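Local atomic coordinates of kcn28 (Kitasatospora, PDB entry 6J31), a protein that is of unknown function but has the two-domain GT-B fold, with a C-terminal domain like that of erythromycin biosynthesis protein CIII. Residues Tyr111-Asn119 and Ser168-Val179. Numbering follows the deposited sequence.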
# COMPACT_ATOMS: atom_id res chain seq x y z
N TYR A 111 5.79 12.33 7.10
CA TYR A 111 5.37 13.08 8.28
C TYR A 111 6.24 14.31 8.60
O TYR A 111 5.76 15.18 9.33
CB TYR A 111 5.32 12.16 9.51
CG TYR A 111 6.62 11.44 9.78
CD1 TYR A 111 7.59 11.99 10.61
CD2 TYR A 111 6.88 10.20 9.20
CE1 TYR A 111 8.78 11.33 10.86
CE2 TYR A 111 8.07 9.54 9.43
CZ TYR A 111 9.01 10.10 10.26
OH TYR A 111 10.19 9.43 10.48
N PRO A 112 7.49 14.44 8.11
CA PRO A 112 8.16 15.74 8.27
C PRO A 112 7.38 16.90 7.68
O PRO A 112 7.53 18.03 8.14
CB PRO A 112 9.50 15.54 7.56
CG PRO A 112 9.79 14.12 7.77
CD PRO A 112 8.45 13.42 7.64
N ALA A 113 6.52 16.64 6.69
CA ALA A 113 5.65 17.69 6.18
C ALA A 113 4.70 18.20 7.26
O ALA A 113 4.38 19.39 7.28
CB ALA A 113 4.86 17.18 4.97
N ARG A 114 4.25 17.32 8.17
CA ARG A 114 3.41 17.79 9.26
C ARG A 114 4.19 18.70 10.21
O ARG A 114 3.66 19.72 10.67
CB ARG A 114 2.83 16.61 10.04
CG ARG A 114 2.02 17.03 11.25
CD ARG A 114 1.60 15.83 12.08
NE ARG A 114 0.73 16.23 13.19
CZ ARG A 114 0.31 15.42 14.15
NH1 ARG A 114 0.69 14.15 14.18
NH2 ARG A 114 -0.49 15.89 15.10
N VAL A 115 5.45 18.36 10.49
CA VAL A 115 6.28 19.22 11.32
C VAL A 115 6.39 20.59 10.69
O VAL A 115 6.26 21.62 11.36
CB VAL A 115 7.67 18.59 11.53
CG1 VAL A 115 8.59 19.54 12.30
CG2 VAL A 115 7.56 17.25 12.24
N LEU A 116 6.59 20.62 9.37
CA LEU A 116 6.65 21.88 8.64
C LEU A 116 5.32 22.62 8.74
O LEU A 116 5.28 23.83 8.97
CB LEU A 116 7.02 21.59 7.19
CG LEU A 116 7.84 22.60 6.38
CD1 LEU A 116 7.44 22.61 4.91
CD2 LEU A 116 7.81 23.99 6.99
N ALA A 117 4.21 21.88 8.60
CA ALA A 117 2.89 22.50 8.69
C ALA A 117 2.65 23.08 10.07
O ALA A 117 2.03 24.14 10.20
CB ALA A 117 1.82 21.48 8.33
N MET A 118 3.11 22.39 11.11
CA MET A 118 2.97 22.92 12.46
C MET A 118 3.77 24.20 12.65
O MET A 118 3.30 25.15 13.29
CB MET A 118 3.39 21.85 13.47
CG MET A 118 2.35 20.74 13.63
SD MET A 118 3.00 19.25 14.40
CE MET A 118 2.94 19.71 16.13
N ASN A 119 4.98 24.27 12.07
CA ASN A 119 5.80 25.47 12.18
C ASN A 119 5.11 26.68 11.56
O ASN A 119 5.18 27.79 12.10
CB ASN A 119 7.16 25.25 11.50
CG ASN A 119 8.08 24.31 12.28
OD1 ASN A 119 7.88 24.07 13.47
ND2 ASN A 119 9.09 23.79 11.60
N SER A 168 13.37 20.77 15.83
CA SER A 168 12.52 21.19 14.72
C SER A 168 11.34 22.03 15.17
O SER A 168 10.49 22.38 14.35
CB SER A 168 12.00 19.97 13.94
OG SER A 168 13.06 19.08 13.63
N GLY A 169 11.26 22.35 16.46
CA GLY A 169 10.22 23.23 16.95
C GLY A 169 8.92 22.57 17.31
O GLY A 169 7.90 23.26 17.37
N VAL A 170 8.92 21.26 17.54
CA VAL A 170 7.70 20.57 17.97
C VAL A 170 8.00 19.71 19.20
O VAL A 170 7.74 18.50 19.19
CB VAL A 170 7.11 19.72 16.82
CG1 VAL A 170 6.51 20.62 15.76
CG2 VAL A 170 8.18 18.81 16.20
N PRO A 171 8.52 20.29 20.29
CA PRO A 171 8.81 19.46 21.47
C PRO A 171 7.56 18.94 22.17
O PRO A 171 7.63 17.91 22.85
CB PRO A 171 9.60 20.41 22.38
CG PRO A 171 9.07 21.75 22.03
CD PRO A 171 8.80 21.71 20.55
N GLY A 172 6.42 19.61 22.02
CA GLY A 172 5.20 19.24 22.72
C GLY A 172 4.54 17.96 22.23
O GLY A 172 3.55 17.53 22.84
N ILE A 173 5.02 17.36 21.15
CA ILE A 173 4.38 16.19 20.56
C ILE A 173 5.28 14.97 20.70
O ILE A 173 6.51 15.07 20.56
CB ILE A 173 3.99 16.44 19.08
CG1 ILE A 173 3.10 15.31 18.57
CG2 ILE A 173 5.22 16.59 18.21
CD1 ILE A 173 2.35 15.66 17.31
N ASP A 174 4.67 13.83 21.02
CA ASP A 174 5.39 12.57 21.15
C ASP A 174 5.75 12.02 19.78
O ASP A 174 5.02 12.21 18.80
CB ASP A 174 4.52 11.57 21.93
CG ASP A 174 5.06 10.14 21.86
OD1 ASP A 174 6.16 9.88 22.39
OD2 ASP A 174 4.37 9.28 21.28
N ALA A 175 6.88 11.32 19.72
CA ALA A 175 7.36 10.79 18.44
C ALA A 175 6.38 9.79 17.84
O ALA A 175 6.35 9.63 16.62
CB ALA A 175 8.73 10.15 18.61
N GLY A 176 5.62 9.09 18.68
CA GLY A 176 4.60 8.19 18.16
C GLY A 176 3.37 8.92 17.64
O GLY A 176 2.82 8.56 16.60
N ASP A 177 2.90 9.92 18.39
CA ASP A 177 1.70 10.65 17.99
C ASP A 177 1.92 11.38 16.67
O ASP A 177 1.12 11.24 15.73
CB ASP A 177 1.30 11.62 19.10
CG ASP A 177 0.67 10.92 20.28
OD1 ASP A 177 0.55 9.67 20.24
OD2 ASP A 177 0.28 11.61 21.24
N LEU A 178 2.96 12.19 16.59
CA LEU A 178 3.50 12.55 15.29
C LEU A 178 3.84 11.25 14.57
O LEU A 178 4.45 10.37 15.17
CB LEU A 178 4.75 13.42 15.48
CG LEU A 178 5.56 14.12 14.37
CD1 LEU A 178 6.45 13.16 13.63
CD2 LEU A 178 4.69 14.89 13.41
N VAL A 179 3.37 11.10 13.33
CA VAL A 179 3.48 9.90 12.48
C VAL A 179 2.19 9.09 12.53
O VAL A 179 1.53 8.91 11.50
CB VAL A 179 4.66 8.97 12.83
CG1 VAL A 179 4.57 7.67 12.01
CG2 VAL A 179 6.01 9.64 12.60
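Tyr111 and Val179 meet ring face to methyl at the packed end of this contact, which lies in the N-terminal Rossmann-like domain of a GT-B fold. It joins helix 112-120, which links two neighbouring parallel strands, 103-107 and 124-128, to the loop running from the end of helix 152-167 into the short helix 177-180. Val179 CG2 sits over the middle of the Tyr111 ring, 3.4 Å from its centroid and 10° off the normal, a CH-pi contact. Pro112 CD covers the opposite face, so the ring is clamped between the two. Tyr111 reaches this slot with chi1 at 56°, its CG lodged between the backbone N and carbonyl carbon. The Val179 side chain is about 7 Å from the bound (2E,2'E)-3,3'-(1,2-phenylene)di(prop-2-enoic acid).

Leu178 splits its methyls: CD1 comes within 3.4 Å of Tyr111 CD1, while CD2 lies 3.5 Å from Arg114 CD and also touches Val115 CG2. The Arg114 chain runs out extended past Leu178 in the opposite sense, carrying the guanidinium to the loop. There NH1 makes a weak hydrogen bond in the guanidinium plane to Asp177 O (3.3 Å, 133°), and a second weak one to Leu181 O. Ile173 CD1 lies over one face of this guanidinium, off-centre, 3.6 Å from Arg114 NH2. The aspartate's carboxylate turns away, bridged to Arg138.

Val170 and Val115 form a further buried layer, CG2 to CG1 4.0 Å. Packing is sparser on the solvent side, where the methyl of the exposed Met118 meets Val170 CG1, the two side chains crossing at about a right angle. Here too the exposed Gly169, with positive phi, closes helix 152-167 in a Schellman motif. Just before it, Ser168 CB rests on Val115 CG1 while its hydroxyl bonds to Trp164 O.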